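Local coordinates for protein beta-phosphoglucomutase (Bacteroides vulgatus, PDB 3DV9) that probably interconverts beta-glucose 1-phosphate and glucose 6-phosphate, as a magnesium-binding member of the haloacid dehalogenase-like family, at residues 24-29 with 118-123; 50-55 with 90-95; 72-77 with 82-87. All coordinates share one frame; numbering follows the deposited sequence. Where two conformers were deposited one is given.

Contact 1. Residues 24-29 with 118-123. With MG (magnesium ion), chain B.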
loop_
_atom_site.group_PDB
_atom_site.type_symbol
_atom_site.label_atom_id
_atom_site.label_comp_id
_atom_site.label_asym_id
_atom_site.label_seq_id
_atom_site.Cartn_x
_atom_site.Cartn_y
_atom_site.Cartn_z
ATOM N N LYS A 24 -16.797 7.247 1.497
ATOM C CA LYS A 24 -17.524 5.985 1.398
ATOM C C LYS A 24 -16.611 4.776 1.545
ATOM O O LYS A 24 -17.071 3.687 1.866
ATOM C CB LYS A 24 -18.277 5.908 0.066
ATOM C CG LYS A 24 -19.200 7.089 -0.147
ATOM C CD LYS A 24 -20.132 6.860 -1.312
ATOM C CE LYS A 24 -20.963 8.126 -1.600
ATOM N NZ LYS A 24 -22.088 8.348 -0.645
ATOM N N ALA A 25 -15.337 4.962 1.244
ATOM C CA ALA A 25 -14.425 3.823 1.150
ATOM C C ALA A 25 -13.041 4.185 1.681
ATOM O O ALA A 25 -12.589 5.329 1.563
ATOM C CB ALA A 25 -14.299 3.377 -0.362
ATOM N N VAL A 26 -12.347 3.179 2.206
ATOM C CA VAL A 26 -10.963 3.357 2.680
ATOM C C VAL A 26 -10.156 2.204 2.093
ATOM O O VAL A 26 -10.427 1.028 2.368
ATOM C CB VAL A 26 -10.819 3.427 4.241
ATOM C CG1 VAL A 26 -9.343 3.805 4.638
ATOM C CG2 VAL A 26 -11.799 4.443 4.858
ATOM N N LEU A 27 -9.191 2.572 1.245
ATOM C CA LEU A 27 -8.402 1.639 0.447
ATOM C C LEU A 27 -7.088 1.420 1.138
ATOM O O LEU A 27 -6.251 2.324 1.185
ATOM C CB LEU A 27 -8.132 2.225 -0.962
ATOM C CG LEU A 27 -9.280 2.104 -1.958
ATOM C CD1 LEU A 27 -10.665 2.077 -1.386
ATOM C CD2 LEU A 27 -9.115 3.101 -3.150
ATOM N N PHE A 28 -6.902 0.226 1.702
ATOM C CA PHE A 28 -5.677 -0.092 2.464
ATOM C C PHE A 28 -4.659 -0.852 1.666
ATOM O O PHE A 28 -4.923 -1.957 1.135
ATOM C CB PHE A 28 -6.017 -0.958 3.668
ATOM C CG PHE A 28 -6.714 -0.231 4.755
ATOM C CD1 PHE A 28 -5.969 0.267 5.834
ATOM C CD2 PHE A 28 -8.094 -0.048 4.726
ATOM C CE1 PHE A 28 -6.596 0.956 6.890
ATOM C CE2 PHE A 28 -8.747 0.656 5.774
ATOM C CZ PHE A 28 -8.000 1.134 6.858
ATOM N N ASP A 29 -3.440 -0.321 1.647
ATOM C CA ASP A 29 -2.357 -1.192 1.272
ATOM C C ASP A 29 -2.246 -2.407 2.244
ATOM O O ASP A 29 -2.679 -2.330 3.410
ATOM C CB ASP A 29 -1.062 -0.384 1.283
ATOM C CG ASP A 29 0.109 -1.201 0.932
ATOM O OD1 ASP A 29 0.042 -1.878 -0.122
ATOM O OD2 ASP A 29 1.070 -1.200 1.721
ATOM N N THR A 118 -12.327 -2.004 12.259
ATOM C CA THR A 118 -13.632 -2.236 12.924
ATOM C C THR A 118 -14.414 -0.923 13.049
ATOM O O THR A 118 -15.650 -0.929 12.909
ATOM C CB THR A 118 -13.484 -2.969 14.297
ATOM O OG1 THR A 118 -12.890 -2.092 15.265
ATOM C CG2 THR A 118 -12.621 -4.202 14.154
ATOM N N LYS A 119 -13.696 0.195 13.268
ATOM C CA LYS A 119 -14.356 1.510 13.394
ATOM C C LYS A 119 -14.923 1.861 12.017
ATOM O O LYS A 119 -16.077 2.303 11.898
ATOM C CB LYS A 119 -13.322 2.589 13.733
ATOM C CG LYS A 119 -12.837 2.537 15.182
ATOM C CD LYS A 119 -11.764 3.580 15.362
ATOM C CE LYS A 119 -11.132 3.465 16.699
ATOM N NZ LYS A 119 -10.006 4.472 16.851
ATOM N N ILE A 120 -14.106 1.639 10.998
ATOM C CA ILE A 120 -14.466 1.993 9.589
ATOM C C ILE A 120 -15.695 1.177 9.156
ATOM O O ILE A 120 -16.656 1.723 8.612
ATOM C CB ILE A 120 -13.243 1.795 8.611
ATOM C CG1 ILE A 120 -12.210 2.899 8.895
ATOM C CG2 ILE A 120 -13.661 1.848 7.116
ATOM C CD1 ILE A 120 -10.763 2.615 8.347
ATOM N N LYS A 121 -15.650 -0.119 9.388
ATOM C CA LYS A 121 -16.794 -1.013 9.079
ATOM C C LYS A 121 -18.063 -0.584 9.851
ATOM O O LYS A 121 -19.151 -0.532 9.270
ATOM C CB LYS A 121 -16.390 -2.495 9.291
ATOM C CG LYS A 121 -17.246 -3.571 8.641
ATOM C CD LYS A 121 -16.831 -3.791 7.164
ATOM C CE LYS A 121 -17.887 -4.636 6.472
ATOM N NZ LYS A 121 -17.276 -5.542 5.455
ATOM N N SER A 122 -17.922 -0.233 11.127
ATOM C CA SER A 122 -19.034 0.198 11.977
ATOM C C SER A 122 -19.730 1.455 11.427
ATOM O O SER A 122 -20.963 1.641 11.577
ATOM C CB SER A 122 -18.527 0.499 13.394
ATOM O OG SER A 122 -19.614 0.806 14.256
ATOM N N GLU A 123 -18.938 2.319 10.807
ATOM C CA GLU A 123 -19.423 3.596 10.300
ATOM C C GLU A 123 -20.134 3.438 8.970
ATOM O O GLU A 123 -20.625 4.419 8.408
ATOM C CB GLU A 123 -18.256 4.581 10.154
ATOM C CG GLU A 123 -17.762 5.139 11.469
ATOM C CD GLU A 123 -18.786 6.037 12.154
ATOM O OE1 GLU A 123 -19.470 6.822 11.468
ATOM O OE2 GLU A 123 -18.906 5.953 13.392
HETATM MG MG MG B . 3.206 -1.469 1.664
HETATM O O HOH W 1 3.196 -2.606 -0.108
HETATM O O HOH W 2 3.160 0.028 -0.210
#
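Ile-120 of helix 113-122 points its aliphatic branches at Val-26 and Phe-28, two residues of strand 25-29 that face the same side of the sheet. This is helix-on-sheet packing in the Rossmann-like alpha/beta core of the haloacid dehalogenase fold. Strand 25-29 is an inner strand of the parallel sheet, and helix 113-122 leads into its neighbour, strand 126-130.

The tight part is small and wholly apolar. The CD1 methyl of Ile-120 meets the Phe-28 ring at its edge and in its plane, 3.5 Å from Phe-28 CZ and 3.8 Å from CE2. The two side chains approach from opposite directions. Ile-120 CG2 makes the nearest approach to Val-26, 3.9 Å from Val-26 CG2, and Ile-120 CD1 also brushes the valine methyls. These two side chains cross at about a right angle. In Ile-120, chi1 (-71°) puts CG1 anti to the carbonyl carbon, and the extended chi2 (162°) then carries CD1 on to the ring. Trp-237 of helix 230-244 touches both Val-26 and Ile-120, and Phe-233 touches Phe-28, so the patch is closed in by a second helix.

The other side of helix 113-122 is polar. Thr-118 and Ser-122 on the helix, and Glu-123 just past its end, are exposed. Lys-119, partly exposed, forms a salt bridge with Glu-238 of helix 230-244. Leu-27 packs on the opposite face of the sheet, against helix 169-178.

The far end of the strand carries the metal site. Asp-29, which fits the first aspartate of the family's DxD signature, binds magnesium together with Asp-31, Glu-65 and Asn-190. Its OD1 forms a salt bridge with Lys-165. Its OD2 is the metal ligand, 2.2 Å from the magnesium ion.

Contact 2. Residues 50-55 with 90-95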
loop_
_atom_site.group_PDB
_atom_site.type_symbol
_atom_site.label_atom_id
_atom_site.label_comp_id
_atom_site.label_asym_id
_atom_site.label_seq_id
_atom_site.Cartn_x
_atom_site.Cartn_y
_atom_site.Cartn_z
ATOM N N LYS A 50 20.446 -12.256 -4.298
ATOM C CA LYS A 50 21.872 -12.637 -4.107
ATOM C C LYS A 50 22.167 -14.021 -4.703
ATOM O O LYS A 50 23.204 -14.214 -5.366
ATOM C CB LYS A 50 22.247 -12.597 -2.615
ATOM C CG LYS A 50 23.711 -12.858 -2.324
ATOM C CD LYS A 50 23.964 -12.721 -0.822
ATOM C CE LYS A 50 25.414 -13.023 -0.402
ATOM N NZ LYS A 50 26.309 -11.818 -0.357
ATOM N N ARG A 51 21.250 -14.966 -4.480
ATOM C CA ARG A 51 21.375 -16.324 -4.985
ATOM C C ARG A 51 21.432 -16.353 -6.516
ATOM O O ARG A 51 22.102 -17.213 -7.099
ATOM C CB ARG A 51 20.187 -17.180 -4.526
ATOM C CG ARG A 51 20.333 -18.634 -4.886
ATOM C CD ARG A 51 19.048 -19.400 -4.548
ATOM N NE ARG A 51 18.836 -19.314 -3.094
ATOM C CZ ARG A 51 17.694 -19.630 -2.484
ATOM N NH1 ARG A 51 16.650 -20.034 -3.189
ATOM N NH2 ARG A 51 17.598 -19.503 -1.152
ATOM N N PHE A 52 20.693 -15.449 -7.156
ATOM C CA PHE A 52 20.674 -15.317 -8.623
ATOM C C PHE A 52 21.779 -14.372 -9.158
ATOM O O PHE A 52 21.838 -14.059 -10.331
ATOM C CB PHE A 52 19.287 -14.883 -9.083
ATOM C CG PHE A 52 18.287 -15.995 -9.103
ATOM C CD1 PHE A 52 17.977 -16.647 -10.305
ATOM C CD2 PHE A 52 17.635 -16.398 -7.927
ATOM C CE1 PHE A 52 17.057 -17.675 -10.342
ATOM C CE2 PHE A 52 16.689 -17.454 -7.950
ATOM C CZ PHE A 52 16.393 -18.078 -9.154
ATOM N N GLY A 53 22.676 -13.944 -8.287
ATOM C CA GLY A 53 23.834 -13.142 -8.700
ATOM C C GLY A 53 23.588 -11.642 -8.793
ATOM O O GLY A 53 24.389 -10.925 -9.373
ATOM N N PHE A 54 22.484 -11.170 -8.197
ATOM C CA PHE A 54 22.104 -9.766 -8.221
ATOM C C PHE A 54 22.223 -9.095 -6.841
ATOM O O PHE A 54 21.962 -9.719 -5.811
ATOM C CB PHE A 54 20.637 -9.615 -8.657
ATOM C CG PHE A 54 20.348 -10.024 -10.085
ATOM C CD1 PHE A 54 20.932 -9.351 -11.168
ATOM C CD2 PHE A 54 19.447 -11.069 -10.352
ATOM C CE1 PHE A 54 20.647 -9.712 -12.502
ATOM C CE2 PHE A 54 19.146 -11.449 -11.710
ATOM C CZ PHE A 54 19.752 -10.763 -12.774
ATOM N N GLY A 55 22.552 -7.811 -6.833
ATOM C CA GLY A 55 22.685 -7.078 -5.590
ATOM C C GLY A 55 21.481 -6.197 -5.328
ATOM O O GLY A 55 21.389 -5.096 -5.857
ATOM N N ILE A 90 12.861 -14.315 -14.522
ATOM C CA ILE A 90 11.883 -13.641 -13.674
ATOM C C ILE A 90 10.984 -14.647 -12.950
ATOM O O ILE A 90 10.740 -14.531 -11.752
ATOM C CB ILE A 90 11.062 -12.606 -14.506
ATOM C CG1 ILE A 90 11.957 -11.394 -14.851
ATOM C CG2 ILE A 90 9.776 -12.158 -13.757
ATOM C CD1 ILE A 90 11.475 -10.529 -16.023
ATOM N N LYS A 91 10.503 -15.644 -13.682
ATOM C CA LYS A 91 9.703 -16.703 -13.078
ATOM C C LYS A 91 10.435 -17.519 -11.995
ATOM O O LYS A 91 9.838 -17.864 -10.964
ATOM C CB LYS A 91 9.150 -17.629 -14.168
ATOM C CG LYS A 91 8.295 -18.762 -13.628
ATOM C CD LYS A 91 8.070 -19.833 -14.671
ATOM C CE LYS A 91 6.900 -20.726 -14.270
ATOM N NZ LYS A 91 6.182 -21.266 -15.455
ATOM N N ALA A 92 11.705 -17.834 -12.249
ATOM C CA ALA A 92 12.575 -18.545 -11.309
ATOM C C ALA A 92 12.829 -17.727 -10.041
ATOM O O ALA A 92 12.778 -18.250 -8.921
ATOM C CB ALA A 92 13.894 -18.893 -11.981
ATOM N N ILE A 93 13.101 -16.439 -10.231
ATOM C CA ILE A 93 13.376 -15.545 -9.118
ATOM C C ILE A 93 12.103 -15.386 -8.286
ATOM O O ILE A 93 12.133 -15.582 -7.073
ATOM C CB ILE A 93 13.926 -14.199 -9.599
ATOM C CG1 ILE A 93 15.307 -14.411 -10.246
ATOM C CG2 ILE A 93 13.960 -13.165 -8.423
ATOM C CD1 ILE A 93 15.826 -13.195 -11.092
ATOM N N TYR A 94 10.975 -15.081 -8.927
ATOM C CA TYR A 94 9.751 -14.934 -8.141
ATOM C C TYR A 94 9.407 -16.212 -7.354
ATOM O O TYR A 94 9.032 -16.131 -6.166
ATOM C CB TYR A 94 8.550 -14.441 -8.965
ATOM C CG TYR A 94 7.436 -13.924 -8.061
ATOM C CD1 TYR A 94 7.651 -12.824 -7.196
ATOM C CD2 TYR A 94 6.180 -14.547 -8.030
ATOM C CE1 TYR A 94 6.645 -12.357 -6.346
ATOM C CE2 TYR A 94 5.155 -14.078 -7.168
ATOM C CZ TYR A 94 5.399 -12.982 -6.332
ATOM O OH TYR A 94 4.398 -12.502 -5.492
ATOM N N GLN A 95 9.565 -17.384 -7.987
ATOM C CA GLN A 95 9.275 -18.657 -7.320
ATOM C C GLN A 95 10.168 -18.849 -6.093
ATOM O O GLN A 95 9.692 -19.219 -5.013
ATOM C CB GLN A 95 9.417 -19.844 -8.289
ATOM C CG GLN A 95 8.217 -20.046 -9.219
ATOM C CD GLN A 95 8.245 -21.378 -9.978
ATOM O OE1 GLN A 95 9.115 -22.227 -9.750
ATOM N NE2 GLN A 95 7.289 -21.559 -10.895
#
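The ring of Phe-52 carries Ile-93 on one face. Ile-93 CG1 sits 3.4 Å above the ring plane, over its centre and 13° off the normal, which makes a CH-pi contact. At the outer end of the same ring, Phe-52 CE1 is 3.8 Å from the Ala-92 CB methyl. Phe-52 CZ also comes within 3.6 Å of Ala-92 O, at an oblique angle. The ring of Phe-54 is met differently. Ile-93 CD1 arrives at its edge, near its plane, 3.8 Å from Phe-54 CE2.

One isoleucine therefore serves two rings. Its chi1 (-66°) sets CG1 above the Phe-52 ring, and the extended chi2 (166°) carries CD1 out to Phe-54. Replacing Phe-52 by an alanine is likely to leave Ile-93 CG1 without the ring face it rests on and Ala-92 without its aromatic neighbour. Ile-93 also touches Trp-45, Ile-48 and Met-49 of helix 38-51, and Ile-73 of helix 69-81.

The backbone brings the two rings here by ending helix 38-51. Gly-53 N bonds to Lys-50 O at 3.0 Å, and Phe-54 N bonds to Met-49 O. Gly-53 has positive phi. This is a Schellman motif with Gly-53 at C-prime, and its flanking phenylalanines pack on helix 87-101 within what is probably the helical cap domain of this family.

Contact 3. Residues 72-77 with 82-87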
loop_
_atom_site.group_PDB
_atom_site.type_symbol
_atom_site.label_atom_id
_atom_site.label_comp_id
_atom_site.label_asym_id
_atom_site.label_seq_id
_atom_site.Cartn_x
_atom_site.Cartn_y
_atom_site.Cartn_z
ATOM N N THR A 72 11.064 -4.723 -10.511
ATOM C CA THR A 72 12.186 -4.741 -9.551
ATOM C C THR A 72 13.404 -5.535 -10.072
ATOM O O THR A 72 14.556 -5.071 -9.995
ATOM C CB THR A 72 11.774 -5.292 -8.153
ATOM O OG1 THR A 72 10.785 -4.432 -7.557
ATOM C CG2 THR A 72 12.988 -5.348 -7.206
ATOM N N ILE A 73 13.152 -6.744 -10.572
ATOM C CA ILE A 73 14.222 -7.568 -11.146
ATOM C C ILE A 73 14.851 -6.846 -12.331
ATOM O O ILE A 73 16.084 -6.801 -12.462
ATOM C CB ILE A 73 13.690 -8.973 -11.571
ATOM C CG1 ILE A 73 13.206 -9.751 -10.345
ATOM C CG2 ILE A 73 14.770 -9.788 -12.326
ATOM C CD1 ILE A 73 12.206 -10.892 -10.686
ATOM N N ASN A 74 14.013 -6.261 -13.187
ATOM C CA ASN A 74 14.529 -5.589 -14.391
ATOM C C ASN A 74 15.340 -4.329 -14.102
ATOM O O ASN A 74 16.326 -4.052 -14.808
ATOM C CB ASN A 74 13.421 -5.302 -15.401
ATOM C CG ASN A 74 13.028 -6.525 -16.185
ATOM O OD1 ASN A 74 13.759 -7.520 -16.195
ATOM N ND2 ASN A 74 11.865 -6.471 -16.836
ATOM N N ILE A 75 14.954 -3.593 -13.055
ATOM C CA ILE A 75 15.744 -2.435 -12.616
ATOM C C ILE A 75 17.149 -2.883 -12.261
ATOM O O ILE A 75 18.129 -2.329 -12.762
ATOM C CB ILE A 75 15.091 -1.700 -11.391
ATOM C CG1 ILE A 75 13.853 -0.924 -11.849
ATOM C CG2 ILE A 75 16.107 -0.765 -10.688
ATOM C CD1 ILE A 75 12.884 -0.621 -10.704
ATOM N N VAL A 76 17.253 -3.908 -11.423
ATOM C CA VAL A 76 18.548 -4.372 -10.966
ATOM C C VAL A 76 19.332 -5.012 -12.124
ATOM O O VAL A 76 20.552 -4.839 -12.227
ATOM C CB VAL A 76 18.423 -5.373 -9.801
ATOM C CG1 VAL A 76 19.792 -5.842 -9.338
ATOM C CG2 VAL A 76 17.633 -4.749 -8.650
ATOM N N SER A 77 18.642 -5.762 -12.980
ATOM C CA SER A 77 19.304 -6.408 -14.127
ATOM C C SER A 77 19.896 -5.390 -15.107
ATOM O O SER A 77 21.058 -5.523 -15.548
ATOM C CB SER A 77 18.339 -7.336 -14.856
ATOM O OG SER A 77 19.002 -7.989 -15.934
ATOM N N GLY A 82 23.013 -4.416 -18.034
ATOM C CA GLY A 82 22.678 -3.546 -19.169
ATOM C C GLY A 82 21.517 -4.004 -20.039
ATOM O O GLY A 82 21.318 -3.474 -21.137
ATOM N N HIS A 83 20.771 -5.001 -19.556
ATOM C CA HIS A 83 19.582 -5.513 -20.239
ATOM C C HIS A 83 18.558 -6.032 -19.231
ATOM O O HIS A 83 18.907 -6.376 -18.096
ATOM C CB HIS A 83 19.930 -6.620 -21.269
ATOM C CG HIS A 83 20.594 -7.831 -20.682
ATOM N ND1 HIS A 83 19.902 -8.803 -19.989
ATOM C CD2 HIS A 83 21.885 -8.250 -20.721
ATOM C CE1 HIS A 83 20.739 -9.748 -19.597
ATOM N NE2 HIS A 83 21.948 -9.437 -20.028
ATOM N N ASP A 84 17.297 -6.090 -19.652
ATOM C CA ASP A 84 16.255 -6.739 -18.857
ATOM C C ASP A 84 16.534 -8.230 -18.675
ATOM O O ASP A 84 17.265 -8.843 -19.476
ATOM C CB ASP A 84 14.878 -6.562 -19.510
ATOM C CG ASP A 84 14.397 -5.128 -19.481
ATOM O OD1 ASP A 84 14.957 -4.345 -18.690
ATOM O OD2 ASP A 84 13.466 -4.781 -20.245
ATOM N N ALA A 85 15.948 -8.792 -17.614
ATOM C CA ALA A 85 15.920 -10.240 -17.379
ATOM C C ALA A 85 14.952 -10.916 -18.347
ATOM O O ALA A 85 14.032 -10.279 -18.876
ATOM C CB ALA A 85 15.527 -10.554 -15.918
ATOM N N THR A 86 15.174 -12.205 -18.580
ATOM C CA THR A 86 14.317 -13.002 -19.436
ATOM C C THR A 86 13.092 -13.440 -18.653
ATOM O O THR A 86 13.088 -13.374 -17.408
ATOM C CB THR A 86 15.067 -14.253 -19.960
ATOM O OG1 THR A 86 15.501 -15.077 -18.858
ATOM C CG2 THR A 86 16.291 -13.839 -20.803
ATOM N N GLU A 87 12.057 -13.891 -19.364
ATOM C CA GLU A 87 10.875 -14.425 -18.705
ATOM C C GLU A 87 11.249 -15.590 -17.782
ATOM O O GLU A 87 10.755 -15.673 -16.653
ATOM C CB GLU A 87 9.814 -14.855 -19.725
ATOM C CG GLU A 87 8.386 -14.613 -19.253
ATOM C CD GLU A 87 8.095 -15.260 -17.910
ATOM O OE1 GLU A 87 7.999 -14.524 -16.897
ATOM O OE2 GLU A 87 7.993 -16.508 -17.867
#
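Gly-82 leaves helix 69-81 with positive phi, and its N makes only a weak, bent hydrogen bond to Ser-77 O, 3.4 Å away. At His-83 the hold is firmer. Ser-77 OG donates to His-83 O over 2.7 Å, from 17° off the carbonyl plane. OG is anti to the serine's own N (chi1 -178°), which aims it at the loop, and it has a second partner in Arg-81 NH2. The His-83 ring turns back on its own loop: ND1 donates almost straight to Asp-84 O at 2.7 Å.

Asp-84 lays its carboxylate on the amide of Asn-74, the planes stacked and only 14° apart. Asp-84 CG and Asn-74 CG are 3.8 Å from each other. The charge is met by Arg-78, through a salt bridge to OD1. Next, Ala-85 N donates to Asn-74 OD1 at 2.9 Å, from above the amide carbonyl plane and not on a lone pair. Its methyl turns inward, with Ala-85 CB 3.7 Å from Ile-73 CG2, and it also meets Ile-90.

Thr-86 is the N-cap of helix 87-101. Its side chain caps a backbone N of the first turn, and its own N bonds to Glu-89 OE1, as in a capping box. The whole is a helix-loop-helix connection, probably part of the family's helical cap.

Contact 1 is buried and belongs to the sheet-bearing core. Contacts 2 and 3 are only partly buried and lie on the opposite side of the chain's centre, with their centres about 37 and 38 Å from that of contact 1. They probably belong to the helical cap, inserted in sequence between strand 25-29 and helix 113-122. Contact 2 uses helix 87-101 itself, and the loop of contact 3 leads into it; the two touch where Ile-93 CG2 is 3.7 Å from Ile-73 CD1. Chemistry follows place. Contacts 1 and 2 join by apolar packing without a hydrogen bond across, contact 2 adding an aromatic face. Contact 3, with its exposed loop, relies on polar side chains gripping backbone.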